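Local coordinates for conserved hypothetical protein (Streptococcus pneumoniae, PDB 2GK4) that probably joins cysteine to phosphopantothenate in coenzyme A biosynthesis, as CoaB-type members of its flavoprotein family do, though its own function is not established, at residues D198-I203 with Q214-I219; I158-L163 with L186-D191; G32-E37 with E218-L223; L7-G12 with L88-A93. One frame throughout, in Å; residues are numbered along the deposited sequence.

Contact 1: residues D198-I203 with Q214-I219; sequences DQHRAI and QTKEEI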
loop_
_atom_site.group_PDB
_atom_site.type_symbol
_atom_site.label_atom_id
_atom_site.label_comp_id
_atom_site.label_asym_id
_atom_site.label_seq_id
_atom_site.Cartn_x
_atom_site.Cartn_y
_atom_site.Cartn_z
ATOM N N ASP A 198 -22.820 -10.861 -2.173
ATOM C CA ASP A 198 -24.064 -10.613 -2.917
ATOM C C ASP A 198 -25.059 -9.707 -2.177
ATOM O O ASP A 198 -26.247 -9.666 -2.516
ATOM C CB ASP A 198 -24.738 -11.940 -3.278
ATOM C CG ASP A 198 -25.259 -12.678 -2.064
ATOM O OD1 ASP A 198 -24.793 -12.399 -0.943
ATOM O OD2 ASP A 198 -26.140 -13.543 -2.230
ATOM N N GLN A 199 -24.586 -9.019 -1.144
ATOM C CA GLN A 199 -25.402 -7.996 -0.477
ATOM C C GLN A 199 -24.541 -6.812 -0.067
ATOM O O GLN A 199 -23.329 -6.948 0.149
ATOM C CB GLN A 199 -26.100 -8.555 0.772
ATOM C CG GLN A 199 -27.075 -9.694 0.549
ATOM C CD GLN A 199 -28.487 -9.229 0.292
ATOM O OE1 GLN A 199 -29.270 -9.034 1.234
ATOM N NE2 GLN A 199 -28.832 -9.044 -0.984
ATOM N N HIS A 200 -25.177 -5.649 0.076
ATOM C CA HIS A 200 -24.470 -4.487 0.568
ATOM C C HIS A 200 -25.565 -3.596 1.120
ATOM O O HIS A 200 -26.127 -2.792 0.393
ATOM C CB HIS A 200 -23.751 -3.760 -0.586
ATOM C CG HIS A 200 -22.751 -2.737 -0.133
ATOM N ND1 HIS A 200 -23.014 -1.797 0.844
ATOM C CD2 HIS A 200 -21.481 -2.510 -0.536
ATOM C CE1 HIS A 200 -21.944 -1.042 1.029
ATOM N NE2 HIS A 200 -20.998 -1.459 0.209
ATOM N N ARG A 201 -25.902 -3.790 2.381
ATOM C CA ARG A 201 -26.953 -2.960 3.017
ATOM C C ARG A 201 -26.436 -1.535 3.121
ATOM O O ARG A 201 -25.313 -1.314 3.584
ATOM C CB ARG A 201 -27.235 -3.504 4.430
ATOM C CG ARG A 201 -28.148 -2.647 5.290
ATOM C CD ARG A 201 -29.573 -3.051 5.060
ATOM N NE ARG A 201 -30.443 -2.370 6.015
ATOM C CZ ARG A 201 -31.763 -2.286 5.867
ATOM N NH1 ARG A 201 -32.331 -2.842 4.801
ATOM N NH2 ARG A 201 -32.492 -1.607 6.766
ATOM N N ALA A 202 -27.267 -0.562 2.750
ATOM C CA ALA A 202 -26.930 0.849 2.914
ATOM C C ALA A 202 -28.168 1.682 3.167
ATOM O O ALA A 202 -29.293 1.307 2.795
ATOM C CB ALA A 202 -26.187 1.387 1.679
ATOM N N ILE A 203 -27.949 2.802 3.829
ATOM C CA ILE A 203 -29.035 3.714 4.166
ATOM C C ILE A 203 -28.690 5.048 3.560
ATOM O O ILE A 203 -27.650 5.637 3.881
ATOM C CB ILE A 203 -29.207 3.838 5.686
ATOM C CG1 ILE A 203 -29.230 2.432 6.350
ATOM C CG2 ILE A 203 -30.424 4.727 6.047
ATOM C CD1 ILE A 203 -29.055 2.454 7.844
ATOM N N GLN A 214 -30.270 -2.834 -0.584
ATOM C CA GLN A 214 -29.735 -4.124 -0.187
ATOM C C GLN A 214 -28.488 -4.595 -0.904
ATOM O O GLN A 214 -27.844 -5.543 -0.430
ATOM C CB GLN A 214 -30.815 -5.202 -0.355
ATOM C CG GLN A 214 -31.790 -5.209 0.755
ATOM C CD GLN A 214 -31.118 -5.390 2.104
ATOM O OE1 GLN A 214 -31.367 -4.620 3.013
ATOM N NE2 GLN A 214 -30.225 -6.381 2.221
ATOM N N THR A 215 -28.205 -3.988 -2.061
ATOM C CA THR A 215 -27.085 -4.387 -2.930
ATOM C C THR A 215 -26.382 -3.184 -3.528
ATOM O O THR A 215 -26.929 -2.065 -3.583
ATOM C CB THR A 215 -27.528 -5.315 -4.120
ATOM O OG1 THR A 215 -28.378 -4.582 -5.019
ATOM C CG2 THR A 215 -28.274 -6.539 -3.628
ATOM N N LYS A 216 -25.160 -3.421 -4.001
ATOM C CA LYS A 216 -24.381 -2.415 -4.696
ATOM C C LYS A 216 -25.101 -1.913 -5.920
ATOM O O LYS A 216 -25.070 -0.734 -6.203
ATOM C CB LYS A 216 -23.023 -3.004 -5.125
ATOM C CG LYS A 216 -22.024 -3.107 -3.971
ATOM C CD LYS A 216 -20.695 -3.814 -4.398
ATOM C CE LYS A 216 -19.634 -3.664 -3.313
ATOM N NZ LYS A 216 -20.083 -4.300 -1.997
ATOM N N GLU A 217 -25.741 -2.821 -6.651
ATOM C CA GLU A 217 -26.481 -2.427 -7.848
ATOM C C GLU A 217 -27.631 -1.496 -7.452
ATOM O O GLU A 217 -27.876 -0.485 -8.120
ATOM C CB GLU A 217 -26.983 -3.667 -8.597
ATOM C CG GLU A 217 -25.844 -4.535 -9.186
ATOM C CD GLU A 217 -25.008 -5.293 -8.133
ATOM O OE1 GLU A 217 -25.543 -5.718 -7.077
ATOM O OE2 GLU A 217 -23.797 -5.477 -8.382
ATOM N N GLU A 218 -28.303 -1.815 -6.345
ATOM C CA GLU A 218 -29.404 -0.975 -5.859
ATOM C C GLU A 218 -28.891 0.388 -5.424
ATOM O O GLU A 218 -29.585 1.399 -5.630
ATOM C CB GLU A 218 -30.135 -1.628 -4.687
ATOM C CG GLU A 218 -31.341 -2.478 -5.086
ATOM C CD GLU A 218 -31.925 -3.292 -3.920
ATOM O OE1 GLU A 218 -31.940 -2.807 -2.759
ATOM O OE2 GLU A 218 -32.383 -4.431 -4.179
ATOM N N ILE A 219 -27.694 0.416 -4.818
ATOM C CA ILE A 219 -27.054 1.698 -4.453
ATOM C C ILE A 219 -26.890 2.557 -5.701
ATOM O O ILE A 219 -27.333 3.724 -5.741
ATOM C CB ILE A 219 -25.686 1.508 -3.710
ATOM C CG1 ILE A 219 -25.906 0.811 -2.362
ATOM C CG2 ILE A 219 -24.959 2.866 -3.505
ATOM C CD1 ILE A 219 -24.589 0.262 -1.687
HETATM O O HOH W 1 -21.727 -6.507 -2.351
#
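His200 presents one face of its imidazole to Ile219, whose CD1 lies 3.9 Å from the ring centroid of His200, displaced toward the ND1 side of the rim; this is a CH-pi contact. CG of His200 is anti to the backbone N (chi1 -167°), and the ring lies beside the first helical turn. Its ND1 is buried here without a polar partner in the model. Ala202 CB reaches the same methyl, 3.9 Å from Ile219 CD1. The backbones are tied by a short bond from His200 N to Gln214 O, 2.7 Å and nearly straight at 175°. Gln214 then spans the loop with both ends of its amide. Its OE1 accepts from Arg201 NH1 at 2.7 Å, met almost head-on and close to the guanidinium plane. Its NE2 gives a more bent bond to Gln199 OE1 at 3.0 Å, arriving from above that carbonyl's plane. Gln199 NE2 in turn donates to Asp198 O. A water bridges Gln199 O and Lys216 NZ. Thr215 is the N-cap of the helix: its OG1 accepts from Glu218 N at 3.1 Å, while Glu218 OE1 takes Gln214 N at 2.7 Å, so the helix start and the residues leading into it are held together. Arg201 has a second partner, a salt bridge from NE to Glu168. The contact joins the entry to strand 202-205, one in from the edge strand 210-213, with the first turn of helix 216-228; Lys216 packs against helix 30-41, and Ile219 against Val213 of strand 210-213.

Contact 2: residues I158-L163 with L186-D191; sequences IGFKLL and LIIAND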
loop_
_atom_site.group_PDB
_atom_site.type_symbol
_atom_site.label_atom_id
_atom_site.label_comp_id
_atom_site.label_asym_id
_atom_site.label_seq_id
_atom_site.Cartn_x
_atom_site.Cartn_y
_atom_site.Cartn_z
ATOM N N ILE A 158 -22.635 14.381 -2.358
ATOM C CA ILE A 158 -23.028 13.089 -1.858
ATOM C C ILE A 158 -21.812 12.435 -1.250
ATOM O O ILE A 158 -20.762 12.286 -1.902
ATOM C CB ILE A 158 -23.632 12.185 -2.970
ATOM C CG1 ILE A 158 -24.913 12.832 -3.505
ATOM C CG2 ILE A 158 -23.879 10.786 -2.388
ATOM C CD1 ILE A 158 -25.248 12.511 -4.949
ATOM N N GLY A 159 -21.926 12.092 0.024
ATOM C CA GLY A 159 -20.819 11.393 0.698
ATOM C C GLY A 159 -21.231 10.023 1.196
ATOM O O GLY A 159 -22.394 9.607 1.020
ATOM N N PHE A 160 -20.261 9.333 1.805
ATOM C CA PHE A 160 -20.444 8.003 2.386
ATOM C C PHE A 160 -19.963 8.011 3.816
ATOM O O PHE A 160 -19.151 8.850 4.209
ATOM C CB PHE A 160 -19.633 6.961 1.584
ATOM C CG PHE A 160 -20.254 6.602 0.278
ATOM C CD1 PHE A 160 -20.129 7.437 -0.822
ATOM C CD2 PHE A 160 -20.989 5.424 0.148
ATOM C CE1 PHE A 160 -20.746 7.112 -2.042
ATOM C CE2 PHE A 160 -21.575 5.080 -1.067
ATOM C CZ PHE A 160 -21.464 5.945 -2.156
ATOM N N LYS A 161 -20.482 7.090 4.617
ATOM C CA LYS A 161 -20.011 6.910 5.959
ATOM C C LYS A 161 -19.999 5.427 6.239
ATOM O O LYS A 161 -21.022 4.761 6.088
ATOM C CB LYS A 161 -20.934 7.634 6.941
ATOM C CG LYS A 161 -20.578 7.449 8.408
ATOM C CD LYS A 161 -19.223 8.074 8.729
ATOM C CE LYS A 161 -19.272 9.581 8.608
ATOM N NZ LYS A 161 -17.902 10.150 8.788
ATOM N N LEU A 162 -18.846 4.916 6.641
ATOM C CA LEU A 162 -18.666 3.472 6.830
ATOM C C LEU A 162 -18.219 3.239 8.266
ATOM O O LEU A 162 -17.132 3.695 8.686
ATOM C CB LEU A 162 -17.624 2.918 5.830
ATOM C CG LEU A 162 -17.193 1.456 5.968
ATOM C CD1 LEU A 162 -18.375 0.533 5.648
ATOM C CD2 LEU A 162 -15.983 1.129 5.073
ATOM N N LEU A 163 -19.062 2.545 9.023
ATOM C CA LEU A 163 -18.735 2.189 10.396
ATOM C C LEU A 163 -18.639 0.679 10.492
ATOM O O LEU A 163 -18.890 -0.017 9.512
ATOM C CB LEU A 163 -19.789 2.726 11.356
ATOM C CG LEU A 163 -19.986 4.245 11.313
ATOM C CD1 LEU A 163 -21.068 4.605 12.317
ATOM C CD2 LEU A 163 -18.704 5.036 11.612
ATOM N N LEU A 186 -26.674 14.350 0.850
ATOM C CA LEU A 186 -26.985 12.950 1.017
ATOM C C LEU A 186 -25.736 12.289 1.545
ATOM O O LEU A 186 -24.640 12.550 1.037
ATOM C CB LEU A 186 -27.356 12.330 -0.330
ATOM C CG LEU A 186 -27.456 10.803 -0.416
ATOM C CD1 LEU A 186 -28.614 10.310 0.505
ATOM C CD2 LEU A 186 -27.716 10.370 -1.888
ATOM N N ILE A 187 -25.899 11.456 2.578
ATOM C CA ILE A 187 -24.822 10.570 3.030
ATOM C C ILE A 187 -25.304 9.126 2.945
ATOM O O ILE A 187 -26.335 8.756 3.538
ATOM C CB ILE A 187 -24.367 10.872 4.505
ATOM C CG1 ILE A 187 -23.720 12.260 4.664
ATOM C CG2 ILE A 187 -23.388 9.841 4.985
ATOM C CD1 ILE A 187 -22.444 12.482 3.860
ATOM N N ILE A 188 -24.554 8.299 2.225
ATOM C CA ILE A 188 -24.859 6.881 2.108
ATOM C C ILE A 188 -24.070 6.151 3.202
ATOM O O ILE A 188 -22.823 6.026 3.140
ATOM C CB ILE A 188 -24.572 6.376 0.694
ATOM C CG1 ILE A 188 -25.455 7.139 -0.320
ATOM C CG2 ILE A 188 -24.770 4.834 0.574
ATOM C CD1 ILE A 188 -25.077 6.906 -1.746
ATOM N N ALA A 189 -24.794 5.717 4.221
ATOM C CA ALA A 189 -24.178 5.121 5.403
ATOM C C ALA A 189 -24.225 3.595 5.298
ATOM O O ALA A 189 -25.195 3.039 4.795
ATOM C CB ALA A 189 -24.888 5.592 6.672
ATOM N N ASN A 190 -23.167 2.940 5.740
ATOM C CA ASN A 190 -23.111 1.486 5.695
ATOM C C ASN A 190 -22.211 0.917 6.774
ATOM O O ASN A 190 -21.359 1.630 7.320
ATOM C CB ASN A 190 -22.775 0.982 4.285
ATOM C CG ASN A 190 -21.400 1.479 3.734
ATOM O OD1 ASN A 190 -20.796 0.771 2.936
ATOM N ND2 ASN A 190 -20.958 2.679 4.088
ATOM N N ASP A 191 -22.428 -0.364 7.073
ATOM C CA ASP A 191 -21.757 -1.066 8.156
ATOM C C ASP A 191 -20.957 -2.157 7.455
ATOM O O ASP A 191 -21.479 -2.919 6.621
ATOM C CB ASP A 191 -22.811 -1.662 9.111
ATOM C CG ASP A 191 -22.216 -2.316 10.348
ATOM O OD1 ASP A 191 -21.071 -2.851 10.296
ATOM O OD2 ASP A 191 -22.931 -2.323 11.383
#
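Asn190 grips Lys161 O twice, through its backbone N at 2.8 Å and its side-chain ND2 at 2.9 Å from that oxygen. The backbone N-H comes nearly head-on, whereas ND2 arrives from above the carbonyl plane with a bent bond (135°). CG of Asn190 stands between the backbone N and the carbonyl carbon (chi1 60°), on the side of strand 156-163, from where ND2 reaches Lys161 O. The other end of the amide, OD1, lies near Leu162 CD1 and is hydrogen-bonded to a glycerol, which may mark a pocket. Asn190 O accepts from Leu163 N, continuing the parallel ladder toward the strand ends. The strands 156-163 and 186-191 are the two strands of a beta-alpha-beta unit, connected by helix 168-182, part of the Rossmann-like sheet. Ile188 lies beside Phe160, the two side chains pointing the same way: Ile188 CB sits over one ring face, 4.1 Å from the Phe160 centroid, and Ile188 CG2 comes to 3.6 Å from Phe160 CE2. The backbone of Ile188 is bonded to strand 156-163 at both N and O, Ile188 N bonding Gly159 O at 2.8 Å and Ile188 O accepting Lys161 N at 3.0 Å. On the sheet face turned to helix 168-182, Lys161 rests its CB on Ile187 CG2, 3.8 Å away, before its chain bends off. Ile187 CD1 also lies against the backbone of Gly159, 3.7 Å from Gly159 CA.

Contact 3: residues G32-E37 with E218-L223; sequences GKIITE and EIAELL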
loop_
_atom_site.group_PDB
_atom_site.type_symbol
_atom_site.label_atom_id
_atom_site.label_comp_id
_atom_site.label_asym_id
_atom_site.label_seq_id
_atom_site.Cartn_x
_atom_site.Cartn_y
_atom_site.Cartn_z
ATOM N N GLY A 32 -17.527 2.522 -6.076
ATOM C CA GLY A 32 -17.220 3.639 -6.966
ATOM C C GLY A 32 -17.241 3.260 -8.440
ATOM O O GLY A 32 -17.773 3.997 -9.280
ATOM N N LYS A 33 -16.654 2.104 -8.748
ATOM C CA LYS A 33 -16.640 1.591 -10.111
ATOM C C LYS A 33 -18.052 1.360 -10.627
ATOM O O LYS A 33 -18.378 1.784 -11.731
ATOM C CB LYS A 33 -15.810 0.296 -10.187
ATOM C CG LYS A 33 -15.873 -0.410 -11.558
ATOM C CD LYS A 33 -14.993 -1.642 -11.520
ATOM C CE LYS A 33 -14.924 -2.301 -12.864
ATOM N NZ LYS A 33 -16.176 -3.089 -13.108
ATOM N N ILE A 34 -18.908 0.725 -9.821
ATOM C CA ILE A 34 -20.278 0.399 -10.270
ATOM C C ILE A 34 -21.098 1.673 -10.440
ATOM O O ILE A 34 -21.850 1.818 -11.415
ATOM C CB ILE A 34 -20.989 -0.575 -9.296
ATOM C CG1 ILE A 34 -20.253 -1.936 -9.256
ATOM C CG2 ILE A 34 -22.454 -0.814 -9.733
ATOM C CD1 ILE A 34 -20.798 -2.883 -8.170
ATOM N N ILE A 35 -20.928 2.621 -9.524
ATOM C CA ILE A 35 -21.632 3.897 -9.646
ATOM C C ILE A 35 -21.241 4.594 -10.943
ATOM O O ILE A 35 -22.102 5.066 -11.694
ATOM C CB ILE A 35 -21.360 4.773 -8.412
ATOM C CG1 ILE A 35 -22.095 4.125 -7.209
ATOM C CG2 ILE A 35 -21.838 6.224 -8.658
ATOM C CD1 ILE A 35 -21.611 4.703 -5.830
ATOM N N THR A 36 -19.941 4.619 -11.210
ATOM C CA THR A 36 -19.423 5.274 -12.408
ATOM C C THR A 36 -19.974 4.598 -13.662
ATOM O O THR A 36 -20.454 5.297 -14.562
ATOM C CB THR A 36 -17.878 5.315 -12.406
ATOM O OG1 THR A 36 -17.422 6.052 -11.250
ATOM C CG2 THR A 36 -17.334 6.002 -13.689
ATOM N N GLU A 37 -19.881 3.264 -13.737
ATOM C CA GLU A 37 -20.472 2.507 -14.873
ATOM C C GLU A 37 -21.946 2.831 -15.075
ATOM O O GLU A 37 -22.403 3.029 -16.196
ATOM C CB GLU A 37 -20.341 1.010 -14.632
ATOM C CG GLU A 37 -18.910 0.546 -14.667
ATOM C CD GLU A 37 -18.741 -0.889 -14.181
ATOM O OE1 GLU A 37 -19.652 -1.468 -13.515
ATOM O OE2 GLU A 37 -17.661 -1.433 -14.444
ATOM N N GLU A 218 -28.303 -1.815 -6.345
ATOM C CA GLU A 218 -29.404 -0.975 -5.859
ATOM C C GLU A 218 -28.891 0.388 -5.424
ATOM O O GLU A 218 -29.585 1.399 -5.630
ATOM C CB GLU A 218 -30.135 -1.628 -4.687
ATOM C CG GLU A 218 -31.341 -2.478 -5.086
ATOM C CD GLU A 218 -31.925 -3.292 -3.920
ATOM O OE1 GLU A 218 -31.940 -2.807 -2.759
ATOM O OE2 GLU A 218 -32.383 -4.431 -4.179
ATOM N N ILE A 219 -27.694 0.416 -4.818
ATOM C CA ILE A 219 -27.054 1.698 -4.453
ATOM C C ILE A 219 -26.890 2.557 -5.701
ATOM O O ILE A 219 -27.333 3.724 -5.741
ATOM C CB ILE A 219 -25.686 1.508 -3.710
ATOM C CG1 ILE A 219 -25.906 0.811 -2.362
ATOM C CG2 ILE A 219 -24.959 2.866 -3.505
ATOM C CD1 ILE A 219 -24.589 0.262 -1.687
ATOM N N ALA A 220 -26.254 1.968 -6.722
ATOM C CA ALA A 220 -26.047 2.682 -7.991
ATOM C C ALA A 220 -27.331 3.168 -8.661
ATOM O O ALA A 220 -27.389 4.327 -9.114
ATOM C CB ALA A 220 -25.156 1.861 -8.971
ATOM N N GLU A 221 -28.343 2.304 -8.677
ATOM C CA GLU A 221 -29.609 2.585 -9.335
ATOM C C GLU A 221 -30.351 3.747 -8.661
ATOM O O GLU A 221 -30.860 4.648 -9.326
ATOM C CB GLU A 221 -30.454 1.292 -9.409
ATOM C CG GLU A 221 -29.790 0.210 -10.295
ATOM C CD GLU A 221 -30.367 -1.206 -10.152
ATOM O OE1 GLU A 221 -31.118 -1.480 -9.194
ATOM O OE2 GLU A 221 -30.061 -2.056 -11.024
ATOM N N LEU A 222 -30.373 3.731 -7.330
ATOM C CA LEU A 222 -30.989 4.785 -6.534
ATOM C C LEU A 222 -30.233 6.112 -6.682
ATOM O O LEU A 222 -30.847 7.179 -6.846
ATOM C CB LEU A 222 -31.120 4.364 -5.062
ATOM C CG LEU A 222 -31.872 5.370 -4.166
ATOM C CD1 LEU A 222 -33.239 5.714 -4.729
ATOM C CD2 LEU A 222 -31.999 4.843 -2.735
ATOM N N LEU A 223 -28.905 6.074 -6.641
ATOM C CA LEU A 223 -28.148 7.289 -6.901
ATOM C C LEU A 223 -28.494 7.813 -8.276
ATOM O O LEU A 223 -28.655 9.014 -8.437
ATOM C CB LEU A 223 -26.642 7.055 -6.832
ATOM C CG LEU A 223 -26.007 7.266 -5.471
ATOM C CD1 LEU A 223 -24.585 6.653 -5.491
ATOM C CD2 LEU A 223 -25.959 8.758 -5.125
#
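Ile35 is the main apolar link between helices 30-41 and 216-228, which lie side by side on one face of the alpha-beta-alpha sandwich. Their short segments run in roughly the same direction, crossing at -42° with axes 8.9 Å apart. From Ile35 CB, which points neither at the other helix nor away from it, the two branches part. CG2 turns to the sheet and meets Ile89. CG1, anti to the carbonyl carbon (chi1 -70°), heads for helix 216-228, passing 4.2 Å from Ala220 CB and 3.9 Å from Leu223 CD1. The tip, Ile35 CD1, crosses to Leu223 CD1 at 3.6 Å and is also packed against Phe160 of strand 156-163; Ile219 CG2 is a looser neighbour. At Ala220 the backbones come nearest, with Ile35 CA 4.9 Å from Ala220 CA, and the Ala220 CB is shared by Ile35 and by Ile34, whose CG2 lies 3.9 Å from it. No hydrogen bond crosses the interface. Within helix 30-41, Lys33 NZ forms a salt bridge with Glu37 OE2 at 2.6 Å, and Thr36 OG1 donates to Gly32 O at 2.9 Å, reaching that oxygen from the opposite face of its plane to Thr36 N.

Contact 4: residues L7-G12 with L88-A93; sequences LVTSGG and LIHSMA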
loop_
_atom_site.group_PDB
_atom_site.type_symbol
_atom_site.label_atom_id
_atom_site.label_comp_id
_atom_site.label_asym_id
_atom_site.label_seq_id
_atom_site.Cartn_x
_atom_site.Cartn_y
_atom_site.Cartn_z
ATOM N N LEU A 7 -18.664 14.463 -10.796
ATOM C CA LEU A 7 -17.351 14.176 -10.273
ATOM C C LEU A 7 -17.490 13.039 -9.264
ATOM O O LEU A 7 -18.364 13.053 -8.398
ATOM C CB LEU A 7 -16.791 15.448 -9.581
ATOM C CG LEU A 7 -15.350 15.464 -9.042
ATOM C CD1 LEU A 7 -14.312 15.245 -10.163
ATOM C CD2 LEU A 7 -15.145 16.808 -8.357
ATOM N N VAL A 8 -16.655 12.019 -9.411
ATOM C CA VAL A 8 -16.736 10.853 -8.558
ATOM C C VAL A 8 -15.369 10.592 -7.984
ATOM O O VAL A 8 -14.341 10.758 -8.686
ATOM C CB VAL A 8 -17.266 9.579 -9.337
ATOM C CG1 VAL A 8 -17.303 8.364 -8.414
ATOM C CG2 VAL A 8 -18.651 9.828 -10.012
ATOM N N THR A 9 -15.309 10.205 -6.704
ATOM C CA THR A 9 -14.045 9.718 -6.168
ATOM C C THR A 9 -14.192 8.267 -5.734
ATOM O O THR A 9 -15.276 7.826 -5.280
ATOM C CB THR A 9 -13.500 10.543 -4.950
ATOM O OG1 THR A 9 -14.310 10.284 -3.788
ATOM C CG2 THR A 9 -13.496 12.086 -5.241
ATOM N N SER A 10 -13.119 7.507 -5.900
ATOM C CA SER A 10 -13.108 6.148 -5.373
ATOM C C SER A 10 -11.709 5.683 -4.987
ATOM O O SER A 10 -10.698 6.279 -5.371
ATOM C CB SER A 10 -13.682 5.174 -6.426
ATOM O OG SER A 10 -12.694 4.920 -7.421
ATOM N N GLY A 11 -11.650 4.586 -4.239
ATOM C CA GLY A 11 -10.363 4.006 -3.900
ATOM C C GLY A 11 -9.949 4.454 -2.510
ATOM O O GLY A 11 -10.784 4.589 -1.625
ATOM N N GLY A 12 -8.652 4.631 -2.301
ATOM C CA GLY A 12 -8.163 5.032 -0.970
ATOM C C GLY A 12 -6.792 5.665 -1.100
ATOM O O GLY A 12 -5.947 5.216 -1.902
ATOM N N LEU A 88 -20.991 15.886 -6.870
ATOM C CA LEU A 88 -19.806 15.147 -6.356
ATOM C C LEU A 88 -20.290 13.910 -5.574
ATOM O O LEU A 88 -21.039 14.026 -4.610
ATOM C CB LEU A 88 -18.926 16.049 -5.457
ATOM C CG LEU A 88 -17.849 15.308 -4.648
ATOM C CD1 LEU A 88 -16.856 14.544 -5.588
ATOM C CD2 LEU A 88 -17.089 16.295 -3.769
ATOM N N ILE A 89 -19.827 12.735 -5.997
ATOM C CA ILE A 89 -20.072 11.509 -5.284
ATOM C C ILE A 89 -18.760 11.075 -4.699
ATOM O O ILE A 89 -17.895 10.557 -5.403
ATOM C CB ILE A 89 -20.682 10.398 -6.194
ATOM C CG1 ILE A 89 -21.966 10.888 -6.818
ATOM C CG2 ILE A 89 -20.847 9.090 -5.394
ATOM C CD1 ILE A 89 -22.521 9.913 -7.926
ATOM N N HIS A 90 -18.601 11.361 -3.409
ATOM C CA HIS A 90 -17.331 11.139 -2.747
ATOM C C HIS A 90 -17.296 9.775 -2.068
ATOM O O HIS A 90 -17.784 9.617 -0.929
ATOM C CB HIS A 90 -17.038 12.262 -1.735
ATOM C CG HIS A 90 -15.696 12.116 -1.093
ATOM N ND1 HIS A 90 -15.499 12.180 0.272
ATOM C CD2 HIS A 90 -14.489 11.840 -1.639
ATOM C CE1 HIS A 90 -14.213 12.001 0.532
ATOM N NE2 HIS A 90 -13.584 11.782 -0.612
ATOM N N SER A 91 -16.731 8.784 -2.748
ATOM C CA SER A 91 -16.648 7.463 -2.148
ATOM C C SER A 91 -15.250 6.992 -1.776
ATOM O O SER A 91 -15.090 5.896 -1.190
ATOM C CB SER A 91 -17.376 6.429 -3.023
ATOM O OG SER A 91 -16.530 5.919 -4.030
HETATM N N MSE A 92 -14.231 7.769 -2.129
HETATM C CA MSE A 92 -12.851 7.404 -1.787
HETATM C C MSE A 92 -12.693 7.341 -0.253
HETATM O O MSE A 92 -13.284 8.149 0.466
HETATM C CB MSE A 92 -11.868 8.441 -2.364
HETATM C CG MSE A 92 -10.391 8.081 -2.123
HETATM SE SE MSE A 92 -9.251 9.515 -2.778
HETATM C CE MSE A 92 -9.607 9.293 -4.720
ATOM N N ALA A 93 -11.910 6.382 0.236
ATOM C CA ALA A 93 -11.529 6.330 1.649
ATOM C C ALA A 93 -10.330 7.282 1.811
ATOM O O ALA A 93 -9.232 7.030 1.271
ATOM C CB ALA A 93 -11.122 4.910 2.031
HETATM O O HOH W 2 -13.599 3.672 -2.359
#
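Leu7-Thr9 and Leu88-His90 pair as parallel strands, 4° apart in direction, with Ile89 N bonding Leu7 O at 2.8 Å and Thr9 N bonding Ile89 O at 2.9 Å. Beyond the strands the loops stay joined: Ala93 N gives a bond to Gly11 O at 2.8 Å, and a water spans Gly11 N and Ser91 O. Leu7 and Leu88 lie side by side, Leu88 CD1 3.9 Å from Leu7 CG. Thr9 O takes two bonds from Ser91: Ser91 OG donates in the carbonyl plane at 2.6 Å, while Ser91 N comes from above that plane at 3.1 Å. Selenomethionine Met92 stretches across the loop: CG rests 3.5 Å from Gly11 O, and the bend at chi3 (-68°) turns CE to 3.3 Å from Ser10 O. In Rossmann-like folds such a glycine-rich turn after the first strand commonly lines the nucleotide site, as 10-12 may here; Ser91 O on the facing loop bonds a glycerol, probably from the crystallisation liquor. Ser10 OG is hydrogen-bonded to Thr50 OG1. The pair sits mid-sheet between strands 45-50 and 156-163, with Leu7 and Leu88 against helix 71-81 and Val8 and Ile89 facing helix 30-41.

How the contacts relate
From the N terminus, contact 4 opens first, at 7-12, and closes at 88-93 over a loop holding helices 30-41 and 71-81. Residues 32-37, inside that loop, open contact 3, which closes only at 218-223, so contacts 3 and 4 cross. Contact 2 lies wholly within the span of contact 3, and contact 1 follows it, ending on the helix that contact 3 also uses, with Glu218 and Ile219 in common. Contacts 4 and 2 are adjacent strand pairs in one sheet, joined by a probable hydrogen bond from Ile158 N to Leu88 O; contact 1 hangs on the next strand, 202-205. Contact 3 packs helices over these strands, Leu223 meeting Ile158 and Ile188, and Thr36 meeting Val8.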